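Local coordinates for putative uncharacterized protein PH1780 (Pyrococcus horikoshii, PDB 2YZQ) that is of uncharacterised function but carries four CBS motifs and binds S-adenosylmethionine, so it probably acts as a sensor of adenosyl ligands, at residues Y91-V95 / I106-G110; I113-A118 / A244-A248. All coordinates share one frame. Numbering follows the deposited sequence.

Interaction 1 of 2, residues Y91-V95 / I106-G110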
loop_
_atom_site.group_PDB
_atom_site.type_symbol
_atom_site.label_atom_id
_atom_site.label_comp_id
_atom_site.label_asym_id
_atom_site.label_seq_id
_atom_site.Cartn_x
_atom_site.Cartn_y
_atom_site.Cartn_z
ATOM N N TYR A 91 -0.585 -7.317 -6.398
ATOM C CA TYR A 91 -0.820 -7.825 -5.053
ATOM C C TYR A 91 0.248 -7.216 -4.145
ATOM O O TYR A 91 1.399 -7.069 -4.551
ATOM C CB TYR A 91 -0.743 -9.355 -5.059
ATOM C CG TYR A 91 -1.387 -10.012 -3.862
ATOM C CD1 TYR A 91 -2.735 -9.804 -3.565
ATOM C CD2 TYR A 91 -0.650 -10.844 -3.022
ATOM C CE1 TYR A 91 -3.329 -10.409 -2.457
ATOM C CE2 TYR A 91 -1.232 -11.450 -1.918
ATOM C CZ TYR A 91 -2.569 -11.229 -1.638
ATOM O OH TYR A 91 -3.134 -11.825 -0.536
ATOM N N ARG A 92 -0.137 -6.873 -2.920
ATOM C CA ARG A 92 0.767 -6.211 -1.982
ATOM C C ARG A 92 1.691 -7.068 -1.129
ATOM O O ARG A 92 2.318 -6.565 -0.198
ATOM C CB ARG A 92 -0.043 -5.286 -1.072
ATOM C CG ARG A 92 -0.766 -4.171 -1.823
ATOM C CD ARG A 92 -1.640 -3.349 -0.883
ATOM N NE ARG A 92 -0.866 -2.701 0.173
ATOM C CZ ARG A 92 -0.081 -1.644 -0.010
ATOM N NH1 ARG A 92 0.040 -1.098 -1.217
ATOM N NH2 ARG A 92 0.586 -1.133 1.017
ATOM N N ARG A 93 1.784 -8.354 -1.429
ATOM C CA ARG A 93 2.672 -9.197 -0.649
ATOM C C ARG A 93 3.055 -10.454 -1.391
ATOM O O ARG A 93 2.393 -10.858 -2.345
ATOM C CB ARG A 93 2.025 -9.568 0.688
ATOM C CG ARG A 93 0.821 -10.477 0.571
ATOM C CD ARG A 93 0.100 -10.596 1.903
ATOM N NE ARG A 93 -0.380 -9.300 2.378
ATOM C CZ ARG A 93 -1.262 -8.543 1.730
ATOM N NH1 ARG A 93 -1.768 -8.948 0.574
ATOM N NH2 ARG A 93 -1.635 -7.377 2.235
ATOM N N VAL A 94 4.153 -11.056 -0.952
ATOM C CA VAL A 94 4.638 -12.289 -1.538
ATOM C C VAL A 94 4.969 -13.225 -0.387
ATOM O O VAL A 94 5.427 -12.788 0.666
ATOM C CB VAL A 94 5.914 -12.070 -2.392
ATOM C CG1 VAL A 94 5.629 -11.066 -3.504
ATOM C CG2 VAL A 94 7.064 -11.588 -1.518
ATOM N N VAL A 95 4.705 -14.509 -0.577
ATOM C CA VAL A 95 5.019 -15.484 0.450
ATOM C C VAL A 95 6.394 -16.024 0.088
ATOM O O VAL A 95 6.673 -16.295 -1.082
ATOM C CB VAL A 95 3.995 -16.645 0.476
ATOM C CG1 VAL A 95 4.399 -17.676 1.533
ATOM C CG2 VAL A 95 2.605 -16.101 0.782
ATOM N N ILE A 106 7.194 -13.744 4.989
ATOM C CA ILE A 106 6.210 -12.973 4.244
ATOM C C ILE A 106 6.841 -11.612 3.983
ATOM O O ILE A 106 7.468 -11.026 4.868
ATOM C CB ILE A 106 4.900 -12.779 5.041
ATOM C CG1 ILE A 106 4.191 -14.122 5.224
ATOM C CG2 ILE A 106 3.984 -11.791 4.309
ATOM C CD1 ILE A 106 3.812 -14.810 3.922
ATOM N N LEU A 107 6.695 -11.120 2.760
ATOM C CA LEU A 107 7.260 -9.828 2.395
ATOM C C LEU A 107 6.158 -8.954 1.821
ATOM O O LEU A 107 5.529 -9.317 0.831
ATOM C CB LEU A 107 8.358 -10.009 1.351
ATOM C CG LEU A 107 8.967 -8.728 0.776
ATOM C CD1 LEU A 107 9.773 -8.010 1.855
ATOM C CD2 LEU A 107 9.851 -9.074 -0.409
ATOM N N THR A 108 5.927 -7.806 2.446
ATOM C CA THR A 108 4.887 -6.896 1.979
ATOM C C THR A 108 5.473 -5.627 1.386
ATOM O O THR A 108 6.662 -5.356 1.512
ATOM C CB THR A 108 3.957 -6.462 3.123
ATOM O OG1 THR A 108 4.666 -5.586 4.010
ATOM C CG2 THR A 108 3.468 -7.670 3.899
ATOM N N VAL A 109 4.618 -4.851 0.730
ATOM C CA VAL A 109 5.046 -3.586 0.157
ATOM C C VAL A 109 5.499 -2.713 1.321
ATOM O O VAL A 109 6.500 -2.004 1.224
ATOM C CB VAL A 109 3.887 -2.885 -0.581
ATOM C CG1 VAL A 109 4.298 -1.471 -0.961
ATOM C CG2 VAL A 109 3.517 -3.673 -1.825
ATOM N N GLY A 110 4.757 -2.786 2.422
ATOM C CA GLY A 110 5.093 -2.011 3.605
ATOM C C GLY A 110 6.496 -2.321 4.093
ATOM O O GLY A 110 7.249 -1.416 4.456
HETATM O O HOH W 1 2.104 -3.361 2.896
#

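Interaction 2 of 2, residues I113-A118 / A244-A248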
loop_
_atom_site.group_PDB
_atom_site.type_symbol
_atom_site.label_atom_id
_atom_site.label_comp_id
_atom_site.label_asym_id
_atom_site.label_seq_id
_atom_site.Cartn_x
_atom_site.Cartn_y
_atom_site.Cartn_z
ATOM N N ILE A 113 9.078 -0.627 1.925
ATOM C CA ILE A 113 9.143 0.808 2.186
ATOM C C ILE A 113 9.867 1.129 3.496
ATOM O O ILE A 113 10.828 1.902 3.516
ATOM C CB ILE A 113 7.727 1.427 2.267
ATOM C CG1 ILE A 113 6.999 1.250 0.933
ATOM C CG2 ILE A 113 7.818 2.901 2.664
ATOM C CD1 ILE A 113 7.742 1.792 -0.256
ATOM N N ARG A 114 9.404 0.519 4.580
ATOM C CA ARG A 114 9.954 0.764 5.910
ATOM C C ARG A 114 11.342 0.204 6.212
ATOM O O ARG A 114 12.160 0.876 6.847
ATOM C CB ARG A 114 8.973 0.241 6.965
ATOM C CG ARG A 114 7.620 0.940 6.956
ATOM C CD ARG A 114 6.599 0.187 7.794
ATOM N NE ARG A 114 6.268 -1.108 7.201
ATOM C CZ ARG A 114 5.325 -1.924 7.660
ATOM N NH1 ARG A 114 4.611 -1.586 8.727
ATOM N NH2 ARG A 114 5.088 -3.077 7.048
ATOM N N ARG A 115 11.609 -1.016 5.762
ATOM C CA ARG A 115 12.889 -1.661 6.041
ATOM C C ARG A 115 13.959 -1.480 4.980
ATOM O O ARG A 115 15.146 -1.662 5.254
ATOM C CB ARG A 115 12.670 -3.157 6.267
ATOM C CG ARG A 115 11.713 -3.481 7.398
ATOM C CD ARG A 115 11.335 -4.959 7.403
ATOM N NE ARG A 115 10.415 -5.269 8.496
ATOM C CZ ARG A 115 9.780 -6.428 8.642
ATOM N NH1 ARG A 115 9.955 -7.404 7.761
ATOM N NH2 ARG A 115 8.963 -6.611 9.673
ATOM N N TYR A 116 13.550 -1.113 3.772
ATOM C CA TYR A 116 14.504 -0.958 2.687
ATOM C C TYR A 116 14.640 0.465 2.148
ATOM O O TYR A 116 15.648 1.129 2.389
ATOM C CB TYR A 116 14.132 -1.925 1.560
ATOM C CG TYR A 116 15.102 -1.947 0.407
ATOM C CD1 TYR A 116 16.446 -2.257 0.605
ATOM C CD2 TYR A 116 14.669 -1.682 -0.892
ATOM C CE1 TYR A 116 17.336 -2.308 -0.462
ATOM C CE2 TYR A 116 15.550 -1.733 -1.963
ATOM C CZ TYR A 116 16.881 -2.046 -1.743
ATOM O OH TYR A 116 17.757 -2.102 -2.803
ATOM N N PHE A 117 13.633 0.948 1.425
ATOM C CA PHE A 117 13.730 2.293 0.867
ATOM C C PHE A 117 14.009 3.379 1.903
ATOM O O PHE A 117 14.785 4.296 1.651
ATOM C CB PHE A 117 12.457 2.656 0.085
ATOM C CG PHE A 117 12.301 1.908 -1.216
ATOM C CD1 PHE A 117 13.366 1.797 -2.106
ATOM C CD2 PHE A 117 11.080 1.340 -1.560
ATOM C CE1 PHE A 117 13.213 1.130 -3.323
ATOM C CE2 PHE A 117 10.917 0.674 -2.774
ATOM C CZ PHE A 117 11.985 0.568 -3.654
ATOM N N ALA A 118 13.378 3.279 3.067
ATOM C CA ALA A 118 13.564 4.279 4.114
ATOM C C ALA A 118 14.874 4.148 4.883
ATOM O O ALA A 118 15.248 5.058 5.624
ATOM C CB ALA A 118 12.398 4.229 5.090
ATOM N N ALA A 244 9.888 7.518 1.176
ATOM C CA ALA A 244 9.755 6.344 2.032
ATOM C C ALA A 244 9.843 6.744 3.503
ATOM O O ALA A 244 9.127 6.201 4.346
ATOM C CB ALA A 244 10.831 5.322 1.694
ATOM N N LEU A 245 10.725 7.689 3.811
ATOM C CA LEU A 245 10.869 8.157 5.184
ATOM C C LEU A 245 9.547 8.720 5.684
ATOM O O LEU A 245 9.145 8.461 6.821
ATOM C CB LEU A 245 11.960 9.231 5.273
ATOM C CG LEU A 245 13.396 8.746 5.489
ATOM C CD1 LEU A 245 13.577 8.338 6.936
ATOM C CD2 LEU A 245 13.700 7.582 4.567
ATOM N N LYS A 246 8.870 9.490 4.835
ATOM C CA LYS A 246 7.590 10.083 5.203
ATOM C C LYS A 246 6.504 9.014 5.329
ATOM O O LYS A 246 5.682 9.058 6.245
ATOM C CB LYS A 246 7.173 11.136 4.169
ATOM C CG LYS A 246 8.084 12.357 4.127
ATOM C CD LYS A 246 7.595 13.372 3.098
ATOM C CE LYS A 246 8.475 14.615 3.054
ATOM N NZ LYS A 246 8.405 15.406 4.319
ATOM N N MET A 247 6.496 8.057 4.409
ATOM C CA MET A 247 5.510 6.985 4.458
ATOM C C MET A 247 5.654 6.203 5.759
ATOM O O MET A 247 4.661 5.851 6.395
ATOM C CB MET A 247 5.681 6.040 3.265
ATOM C CG MET A 247 5.328 6.676 1.927
ATOM S SD MET A 247 5.550 5.532 0.552
ATOM C CE MET A 247 4.573 6.350 -0.714
ATOM N N ALA A 248 6.897 5.935 6.151
ATOM C CA ALA A 248 7.163 5.197 7.381
ATOM C C ALA A 248 6.824 6.026 8.616
ATOM O O ALA A 248 6.171 5.546 9.542
ATOM C CB ALA A 248 8.631 4.773 7.423
#

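Interaction 1 of 2, residues Y91-V95 / I106-G110
Ile106 sits opposite Val95 in a non-hydrogen-bonded antiparallel pair; its side-chain end comes nearer to the other strand, Ile106 CD1 lying 3.6 Å from Val95 CG2. Leu107 faces Val94 in the hydrogen-bonded pair: Leu107 N donates to Val94 O (3.0 Å) and Val94 N to Leu107 O (2.8 Å). Their side chains emerge on the face packed against helix 79-89, with Val94 CG2 3.5 Å from Leu107 CB and Met86 touching both. This is the beta hairpin of a CBS motif, strands 93-97 and 103-108, with helix 109-117 following directly; the segments 93-95 and 106-108 run antiparallel at 167°, axes 4.7 Å apart at closest approach. Thr108 pairs with Arg93 (CA-CA 4.1 Å), its CG2 4.0 Å from Arg93 CB; it is also the N-cap, its OG1 capping the first helical turn. Val109 N donates to Arg92 O (3.0 Å), extending the ladder past the last strand pair, and Val109 CB lies over one face of the Arg92 guanidinium. Gly110 N donates to a water (2.8 Å) that also takes a weak bond from Arg92 NH2 (3.3 Å); this arginine side chain, salt-bridged to Asp270, lies about 7 Å from the bound S-adenosylmethionine.

Interaction 2 of 2, residues I113-A118 / A244-A248
Apolar side chains make most of this contact between two antiparallel helical segments, whose axes approach to 8.9 Å and cross at -153°. Ala244 points toward 113-118: its CB lies 3.5 Å from Phe117 CB, 3.9 Å from Ala118 CB and 4.0 Å from Ile113 CG2. Ile113 CG2 also meets Met247 CB at 3.8 Å, with Leu273 touching both residues. The Met247 side chain lies about 5 Å from that of Gln254, an S-adenosylmethionine-binding residue, so the packing lies beside the pocket. Ala118 CB packs on Leu245 CD2 at 3.6 Å, and the aliphatic part of Arg114 lies along Ala248, CG to CB 4.0 Å, while its NE bonds back to Gly110 O. Backbone atoms join in closely: Ala118 O lies 3.1 Å from Leu245 CD2, a tight approach, and Ala118 N, which closes a wide pi-type turn onto Ile113 O (2.9 Å), is 3.5 Å from Ala244 CB. With small alanines and no polar bond between the segments, cohesion of these two CBS motifs here depends on close shape fit.

From the N terminus, interaction 1 comes first and is local: ten residues separate its segments, and their pairing closes the hairpin of strands 93-97 and 103-108 within the second CBS motif. Interaction 2 opens only after it, three residues past Gly110, and spans 125 residues to reach helix 240-250 of the fourth motif. The two contacts therefore neither nest nor cross but follow in series. Helix 109-117 joins them, since its first two residues belong to 106-110 and its later part to 113-118; Thr108 OG1 and Arg114 NH2 pack 4.0 Å apart where they meet. The sheet in one half of the chain is thereby tied through this helix to the S-adenosylmethionine-binding half.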